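Local structure of putative diflavin flavoprotein A 3 (Synechocystis sp., 6H0C) at residues 3-8 with 17-22; 58-63 with 89-94; 95-100 with 121-126. The protein probably passes electrons from NADH to oxygen, reducing it to water, and here comprises the flavodiiron core, a metallo-beta-lactamase-like domain joined to a flavodoxin-like one. All blocks are in the same frame, centred on the assembly; numbering follows the deposited sequence.

Interaction 1. Residues 3-8 with 17-22; sequences KDVQIC and FRSRTW
Arg20 reaches across to Asp4 with the whole length of its side chain. Its CB sits 3.3 Å from Asp4 OD1, and CG runs past the same oxygen. CD comes close to Gln6 OE1. The chain then bends at chi3 (-59°), which sets NE facing the carboxylate. The grip is side-on: NE binds Asp4 OD1 at 2.7 Å and NH2 binds Asp4 OD2 at 2.6 Å, each carboxylate oxygen accepting through its syn lone pair, with the two planes 11° apart. The remaining nitrogen, NH1, turns to the carboxylate of Asp181 and the carbonyl of Gly180. Trp22 CH2 overlies one face of the guanidinium and Gln6 CD lies over the other.

The backbones beneath form the antiparallel hairpin of strands 4-11 and 14-21, at the margin of the seven-stranded sheet of the metallo-beta-lactamase-like domain. Asp4 with Arg20 and Gln6 with Arg18 are hydrogen-bonded pairs, Val5 with Ser19 and Ile7 with Phe17 non-hydrogen-bonded ones.

Gln6 stays on the same face as the salt bridge. Its chain, extended as far as CD (chi1 and chi2 both 180°), carries the amide over to Arg18, and OE1 accepts from NH1 at 2.8 Å and NE at 2.9 Å, nearly in the guanidinium plane; Gln6 NE2 is taken by the carbonyl of Asp181.

The reverse face, which includes Ser19, is mostly apolar. Ile7 and Phe17 run side by side there, CD1 of Ile7 lying 3.5 Å from Phe17 CE1, and Val5 CG1 approaches the ring at its edge. Helix 60-70 packs on this surface through Thr66 and Leu67.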
# COMPACT_ATOMS: atom_id res chain seq x y z
N LYS A 3 17.86 -15.06 -1.68
CA LYS A 3 16.42 -15.15 -1.58
C LYS A 3 16.01 -16.62 -1.49
O LYS A 3 16.65 -17.46 -2.12
CB LYS A 3 15.75 -14.47 -2.78
CG LYS A 3 16.19 -13.02 -2.97
CD LYS A 3 15.45 -12.33 -4.10
CE LYS A 3 15.71 -13.00 -5.42
NZ LYS A 3 15.40 -12.08 -6.55
N ASP A 4 15.00 -16.94 -0.69
CA ASP A 4 14.45 -18.30 -0.70
C ASP A 4 12.93 -18.30 -0.47
O ASP A 4 12.30 -17.25 -0.40
CB ASP A 4 15.15 -19.19 0.34
CG ASP A 4 14.83 -18.82 1.79
OD1 ASP A 4 13.91 -18.02 2.08
OD2 ASP A 4 15.51 -19.37 2.68
N VAL A 5 12.37 -19.50 -0.36
CA VAL A 5 10.95 -19.66 -0.06
C VAL A 5 10.79 -20.57 1.15
O VAL A 5 11.18 -21.74 1.13
CB VAL A 5 10.16 -20.24 -1.25
CG1 VAL A 5 8.69 -20.42 -0.88
CG2 VAL A 5 10.31 -19.34 -2.48
N GLN A 6 10.23 -20.03 2.22
CA GLN A 6 10.00 -20.78 3.44
C GLN A 6 8.57 -21.28 3.47
O GLN A 6 7.63 -20.50 3.33
CB GLN A 6 10.30 -19.92 4.66
CG GLN A 6 10.10 -20.61 5.99
CD GLN A 6 10.40 -19.68 7.14
OE1 GLN A 6 10.07 -18.50 7.11
NE2 GLN A 6 11.05 -20.21 8.17
N ILE A 7 8.41 -22.59 3.64
CA ILE A 7 7.09 -23.22 3.59
C ILE A 7 6.73 -23.76 4.95
O ILE A 7 7.55 -24.40 5.61
CB ILE A 7 7.03 -24.36 2.55
CG1 ILE A 7 7.48 -23.87 1.17
CG2 ILE A 7 5.63 -24.97 2.48
CD1 ILE A 7 7.34 -24.92 0.10
N CYS A 8 5.50 -23.51 5.39
CA CYS A 8 5.08 -23.97 6.69
C CYS A 8 3.57 -24.15 6.75
O CYS A 8 2.81 -23.27 6.33
CB CYS A 8 5.56 -22.98 7.76
SG CYS A 8 5.33 -23.53 9.46
N PHE A 17 3.63 -19.70 2.20
CA PHE A 17 4.86 -19.68 1.41
C PHE A 17 5.48 -18.31 1.59
O PHE A 17 4.98 -17.34 1.01
CB PHE A 17 4.57 -19.94 -0.08
CG PHE A 17 4.08 -21.33 -0.39
CD1 PHE A 17 4.92 -22.24 -1.02
CD2 PHE A 17 2.79 -21.72 -0.06
CE1 PHE A 17 4.47 -23.53 -1.31
CE2 PHE A 17 2.35 -23.01 -0.35
CZ PHE A 17 3.19 -23.92 -0.98
N ARG A 18 6.53 -18.20 2.40
CA ARG A 18 7.15 -16.90 2.60
C ARG A 18 8.34 -16.73 1.66
O ARG A 18 9.38 -17.36 1.85
CB ARG A 18 7.60 -16.71 4.06
CG ARG A 18 6.49 -16.98 5.09
CD ARG A 18 6.71 -16.20 6.38
NE ARG A 18 8.04 -16.44 6.94
CZ ARG A 18 8.71 -15.56 7.67
NH1 ARG A 18 9.92 -15.86 8.13
NH2 ARG A 18 8.18 -14.37 7.94
N SER A 19 8.18 -15.90 0.63
CA SER A 19 9.31 -15.51 -0.21
C SER A 19 10.17 -14.53 0.57
O SER A 19 9.72 -13.42 0.89
CB SER A 19 8.84 -14.90 -1.52
OG SER A 19 8.08 -15.84 -2.26
N ARG A 20 11.40 -14.93 0.89
CA ARG A 20 12.21 -14.15 1.81
C ARG A 20 13.39 -13.49 1.11
O ARG A 20 14.03 -14.11 0.26
CB ARG A 20 12.70 -15.04 2.96
CG ARG A 20 11.59 -15.80 3.68
CD ARG A 20 12.10 -16.49 4.94
NE ARG A 20 13.18 -17.43 4.64
CZ ARG A 20 14.06 -17.86 5.53
NH1 ARG A 20 14.00 -17.43 6.79
NH2 ARG A 20 15.02 -18.71 5.17
N THR A 21 13.65 -12.24 1.47
CA THR A 21 14.87 -11.56 1.06
C THR A 21 15.53 -10.90 2.28
O THR A 21 14.86 -10.23 3.06
CB THR A 21 14.61 -10.49 -0.06
OG1 THR A 21 15.86 -9.92 -0.46
CG2 THR A 21 13.69 -9.38 0.42
N TRP A 22 16.82 -11.13 2.46
CA TRP A 22 17.52 -10.55 3.60
C TRP A 22 18.01 -9.15 3.25
O TRP A 22 18.23 -8.32 4.13
CB TRP A 22 18.68 -11.45 4.04
CG TRP A 22 18.24 -12.58 4.94
CD1 TRP A 22 18.12 -12.55 6.31
CD2 TRP A 22 17.83 -13.89 4.53
NE1 TRP A 22 17.67 -13.77 6.77
CE2 TRP A 22 17.49 -14.61 5.70
CE3 TRP A 22 17.72 -14.52 3.29
CZ2 TRP A 22 17.05 -15.93 5.66
CZ3 TRP A 22 17.29 -15.83 3.25
CH2 TRP A 22 16.96 -16.52 4.43

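Interaction 2. Residues 58-63 with 89-94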
# COMPACT_ATOMS: atom_id res chain seq x y z
N SER A 58 10.55 -9.78 -8.11
CA SER A 58 11.81 -10.25 -7.53
C SER A 58 11.74 -11.72 -7.17
O SER A 58 12.77 -12.37 -7.00
CB SER A 58 12.18 -9.46 -6.27
OG SER A 58 12.15 -8.08 -6.50
N PHE A 59 10.52 -12.24 -7.03
CA PHE A 59 10.31 -13.56 -6.44
C PHE A 59 9.64 -14.54 -7.38
O PHE A 59 9.52 -15.73 -7.06
CB PHE A 59 9.46 -13.45 -5.17
CG PHE A 59 10.12 -12.66 -4.07
CD1 PHE A 59 11.26 -13.14 -3.45
CD2 PHE A 59 9.58 -11.46 -3.64
CE1 PHE A 59 11.85 -12.43 -2.43
CE2 PHE A 59 10.16 -10.75 -2.63
CZ PHE A 59 11.30 -11.23 -2.02
N THR A 60 9.19 -14.04 -8.53
CA THR A 60 8.38 -14.82 -9.46
C THR A 60 8.90 -16.25 -9.68
O THR A 60 8.17 -17.21 -9.47
CB THR A 60 8.28 -14.12 -10.82
OG1 THR A 60 7.71 -12.81 -10.65
CG2 THR A 60 7.41 -14.95 -11.77
N ASP A 61 10.16 -16.39 -10.08
CA ASP A 61 10.67 -17.68 -10.53
C ASP A 61 10.94 -18.68 -9.41
O ASP A 61 10.63 -19.86 -9.58
CB ASP A 61 11.94 -17.48 -11.35
CG ASP A 61 11.66 -16.74 -12.62
OD1 ASP A 61 10.48 -16.69 -13.02
OD2 ASP A 61 12.61 -16.20 -13.23
N ASN A 62 11.50 -18.23 -8.29
CA ASN A 62 11.64 -19.11 -7.13
C ASN A 62 10.30 -19.60 -6.67
O ASN A 62 10.12 -20.76 -6.29
CB ASN A 62 12.33 -18.41 -5.96
CG ASN A 62 13.83 -18.38 -6.09
OD1 ASN A 62 14.39 -18.86 -7.08
ND2 ASN A 62 14.49 -17.80 -5.10
N PHE A 63 9.34 -18.68 -6.68
CA PHE A 63 8.02 -18.99 -6.16
C PHE A 63 7.32 -20.02 -7.02
O PHE A 63 6.85 -21.05 -6.52
CB PHE A 63 7.16 -17.74 -6.06
CG PHE A 63 5.75 -18.03 -5.63
CD1 PHE A 63 5.46 -18.30 -4.30
CD2 PHE A 63 4.72 -18.06 -6.56
CE1 PHE A 63 4.16 -18.58 -3.90
CE2 PHE A 63 3.43 -18.34 -6.17
CZ PHE A 63 3.14 -18.60 -4.84
N ALA A 89 1.32 -8.19 -10.95
CA ALA A 89 0.68 -8.66 -12.18
C ALA A 89 1.66 -9.46 -13.03
O ALA A 89 1.26 -10.37 -13.76
CB ALA A 89 0.11 -7.49 -12.96
N HIS A 90 2.94 -9.12 -12.92
CA HIS A 90 3.98 -9.82 -13.66
C HIS A 90 4.01 -11.31 -13.30
O HIS A 90 4.02 -12.17 -14.19
CB HIS A 90 5.33 -9.18 -13.36
CG HIS A 90 6.47 -9.83 -14.07
ND1 HIS A 90 7.23 -10.83 -13.49
CD2 HIS A 90 6.99 -9.64 -15.30
CE1 HIS A 90 8.16 -11.21 -14.33
NE2 HIS A 90 8.03 -10.51 -15.45
N THR A 91 4.02 -11.61 -12.00
CA THR A 91 3.96 -12.99 -11.52
C THR A 91 2.66 -13.67 -11.93
O THR A 91 2.65 -14.85 -12.29
CB THR A 91 4.08 -13.05 -10.00
OG1 THR A 91 5.27 -12.38 -9.58
CG2 THR A 91 4.10 -14.50 -9.53
N LEU A 92 1.57 -12.91 -11.86
CA LEU A 92 0.26 -13.44 -12.24
C LEU A 92 0.24 -13.95 -13.68
O LEU A 92 -0.35 -15.00 -13.94
CB LEU A 92 -0.82 -12.39 -12.07
CG LEU A 92 -1.35 -12.23 -10.66
CD1 LEU A 92 -2.39 -11.12 -10.63
CD2 LEU A 92 -1.93 -13.56 -10.16
N LYS A 93 0.86 -13.22 -14.60
CA LYS A 93 0.89 -13.62 -16.01
C LYS A 93 1.44 -15.04 -16.16
O LYS A 93 0.90 -15.86 -16.90
CB LYS A 93 1.74 -12.67 -16.85
CG LYS A 93 1.12 -11.29 -17.11
CD LYS A 93 2.11 -10.39 -17.87
CE LYS A 93 1.98 -8.92 -17.47
NZ LYS A 93 3.08 -8.07 -18.02
N LEU A 94 2.52 -15.33 -15.45
CA LEU A 94 3.14 -16.65 -15.54
C LEU A 94 2.26 -17.69 -14.85
O LEU A 94 1.96 -18.72 -15.43
CB LEU A 94 4.53 -16.64 -14.92
CG LEU A 94 5.21 -18.01 -14.89
CD1 LEU A 94 5.34 -18.55 -16.31
CD2 LEU A 94 6.56 -17.94 -14.20
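Thr60 slides past Thr91 in the opposite direction, hydroxyl beside hydroxyl and methyl beside methyl. The two OG1 atoms are 2.7 Å apart, a hydrogen-bonding distance, and the CG2 of Thr60 is 4.0 Å from that of Thr91. Both threonines have the same rotamer: OG1 is anti to the carbonyl carbon (chi1 -58° in Thr60, -55° in Thr91), and each methyl is accordingly anti to its own backbone N. Like meets like in this way where the beginning of helix 60-70 approaches helix 86-98.

His90, one residue earlier on the second helix, crosses Thr60 at about a right angle and presents the edge of its imidazole. Its ND1 lies 3.5 Å from Thr60 OG1, a weak bond, with the hydroxyl close to the ring plane. One turn on from His90, Leu94 extends the apolar part of the contact, its CD2 resting 3.9 Å from Thr60 CG2.

Both helices lie in the metallo-hydrolase region. Thr91 OG1 bonds the carbonyl of Pro55, and the carbonyls of Gly56 and Glu57 are weak alternatives within reach of Thr60 OG1, whose single proton cannot serve them and Thr91 OG1 together. With one proton among several acceptors, the polar part of this buried threonine pair is probably a shared, adjustable set of bonds beside a small methyl contact.

Interaction 3. Residues 95-100 with 121-126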
# COMPACT_ATOMS: atom_id res chain seq x y z
N LEU A 95 1.86 -17.41 -13.61
CA LEU A 95 1.05 -18.34 -12.84
C LEU A 95 -0.24 -18.75 -13.56
O LEU A 95 -0.63 -19.92 -13.58
CB LEU A 95 0.71 -17.74 -11.47
CG LEU A 95 -0.12 -18.62 -10.55
CD1 LEU A 95 0.65 -19.87 -10.24
CD2 LEU A 95 -0.48 -17.88 -9.27
N LEU A 96 -0.92 -17.76 -14.14
CA LEU A 96 -2.19 -18.02 -14.79
C LEU A 96 -2.00 -18.75 -16.12
O LEU A 96 -2.92 -19.42 -16.59
CB LEU A 96 -2.96 -16.71 -15.00
CG LEU A 96 -3.35 -16.04 -13.68
CD1 LEU A 96 -4.22 -14.83 -13.90
CD2 LEU A 96 -4.05 -17.04 -12.80
N SER A 97 -0.81 -18.64 -16.70
CA SER A 97 -0.46 -19.44 -17.88
C SER A 97 -0.46 -20.92 -17.51
O SER A 97 -0.87 -21.76 -18.29
CB SER A 97 0.90 -19.05 -18.44
OG SER A 97 0.87 -17.75 -19.00
N LEU A 98 0.01 -21.20 -16.31
CA LEU A 98 0.12 -22.56 -15.81
C LEU A 98 -1.16 -23.05 -15.15
O LEU A 98 -1.33 -24.24 -14.90
CB LEU A 98 1.26 -22.65 -14.81
CG LEU A 98 2.65 -22.50 -15.39
CD1 LEU A 98 3.61 -21.94 -14.35
CD2 LEU A 98 3.11 -23.87 -15.86
N ALA A 99 -2.05 -22.12 -14.82
CA ALA A 99 -3.31 -22.48 -14.19
C ALA A 99 -4.46 -21.77 -14.90
O ALA A 99 -5.16 -20.94 -14.31
CB ALA A 99 -3.28 -22.13 -12.71
N PRO A 100 -4.65 -22.08 -16.19
CA PRO A 100 -5.64 -21.37 -17.02
C PRO A 100 -7.07 -21.56 -16.50
O PRO A 100 -7.94 -20.75 -16.81
CB PRO A 100 -5.46 -22.01 -18.40
CG PRO A 100 -4.89 -23.36 -18.11
CD PRO A 100 -3.99 -23.17 -16.93
N ALA A 121 -1.91 -8.66 -22.24
CA ALA A 121 -1.46 -10.01 -21.96
C ALA A 121 -2.44 -10.98 -22.60
O ALA A 121 -3.56 -10.60 -22.95
CB ALA A 121 -1.34 -10.25 -20.47
N GLU A 122 -2.03 -12.23 -22.74
CA GLU A 122 -2.91 -13.21 -23.36
C GLU A 122 -3.88 -13.78 -22.33
O GLU A 122 -5.02 -14.10 -22.67
CB GLU A 122 -2.09 -14.31 -24.03
CG GLU A 122 -1.17 -13.81 -25.13
CD GLU A 122 -0.82 -14.88 -26.16
OE1 GLU A 122 -1.28 -16.04 -26.01
OE2 GLU A 122 -0.10 -14.56 -27.14
N VAL A 123 -3.45 -13.89 -21.08
CA VAL A 123 -4.27 -14.47 -20.02
C VAL A 123 -5.68 -13.89 -20.01
O VAL A 123 -5.87 -12.68 -20.07
CB VAL A 123 -3.65 -14.27 -18.60
CG1 VAL A 123 -2.40 -15.12 -18.43
CG2 VAL A 123 -3.34 -12.81 -18.32
N ASN A 124 -6.67 -14.78 -19.95
CA ASN A 124 -8.05 -14.35 -19.89
C ASN A 124 -8.83 -15.18 -18.89
O ASN A 124 -9.96 -15.59 -19.16
CB ASN A 124 -8.69 -14.42 -21.28
CG ASN A 124 -9.74 -13.33 -21.51
OD1 ASN A 124 -9.87 -12.40 -20.72
ND2 ASN A 124 -10.48 -13.45 -22.61
N ASN A 125 -8.21 -15.46 -17.75
CA ASN A 125 -8.90 -16.08 -16.64
C ASN A 125 -10.04 -15.18 -16.21
O ASN A 125 -9.89 -13.96 -16.21
CB ASN A 125 -7.97 -16.33 -15.45
CG ASN A 125 -6.84 -17.26 -15.79
OD1 ASN A 125 -6.00 -16.95 -16.63
ND2 ASN A 125 -6.80 -18.40 -15.12
N PRO A 126 -11.17 -15.78 -15.83
CA PRO A 126 -12.28 -14.94 -15.39
C PRO A 126 -11.96 -14.30 -14.04
O PRO A 126 -11.18 -14.83 -13.25
CB PRO A 126 -13.44 -15.93 -15.28
CG PRO A 126 -12.78 -17.22 -14.94
CD PRO A 126 -11.46 -17.21 -15.69
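The crossover that carries helix 86-98 from strand 78-80 to strand 103-106 ends where Leu96 and Ala99 meet Asn125, in the loop leading to the edge strand 127-129. Asn125 points its amide at the backbone of Ala99. ND2 donates to Ala99 O at 3.1 Å with an N-H...O angle of 138°, the acceptor lying near the amide plane. Pro100 O is equally near ND2, but the angle there is too poor for a bond. The carbonyl of Ala102 is the stronger partner of this nitrogen, so the amide fastens the backbone from Ala99 to Ala102 at more than one point.

Leu96 supplies the apolar side. It crosses the amide at a slant, CB nearer OD1 of Asn125 at 3.5 Å and CD2 nearer ND2 at 3.8 Å. Val123 has CG1 anti to the carbonyl carbon (chi1 -70°), and this methyl packs on Leu96 CB at 3.8 Å.

Ile104 of strand 103-106 lies against both Leu96 and Asn125, and Pro126 has a backbone hydrogen bond with Ile104. Val123 also touches Leu118, just after helix 108-117, while Leu98 packs on Val64 and Ile68 of helix 60-70.

The three contacts form a chain through the metallo-beta-lactamase-like domain, from the hairpin at one edge of its seven-stranded sheet towards strand 127-129 at the other. Interactions 1 and 2, with centres 14 Å apart, touch directly: Lys3 NZ probably hydrogen-bonds Ser58 O at 2.7 Å, and Ser19 CB packs 3.6 Å from Phe59 CD1. Interactions 2 and 3 use successive parts of helix 86-98, their centres 13 Å apart, and meet where Lys93 O lies 3.7 Å from Val123 CG1. Interactions 1 and 3 do not touch; their nearest atoms are about 10 Å apart, with helix 60-70 reaching residues of both.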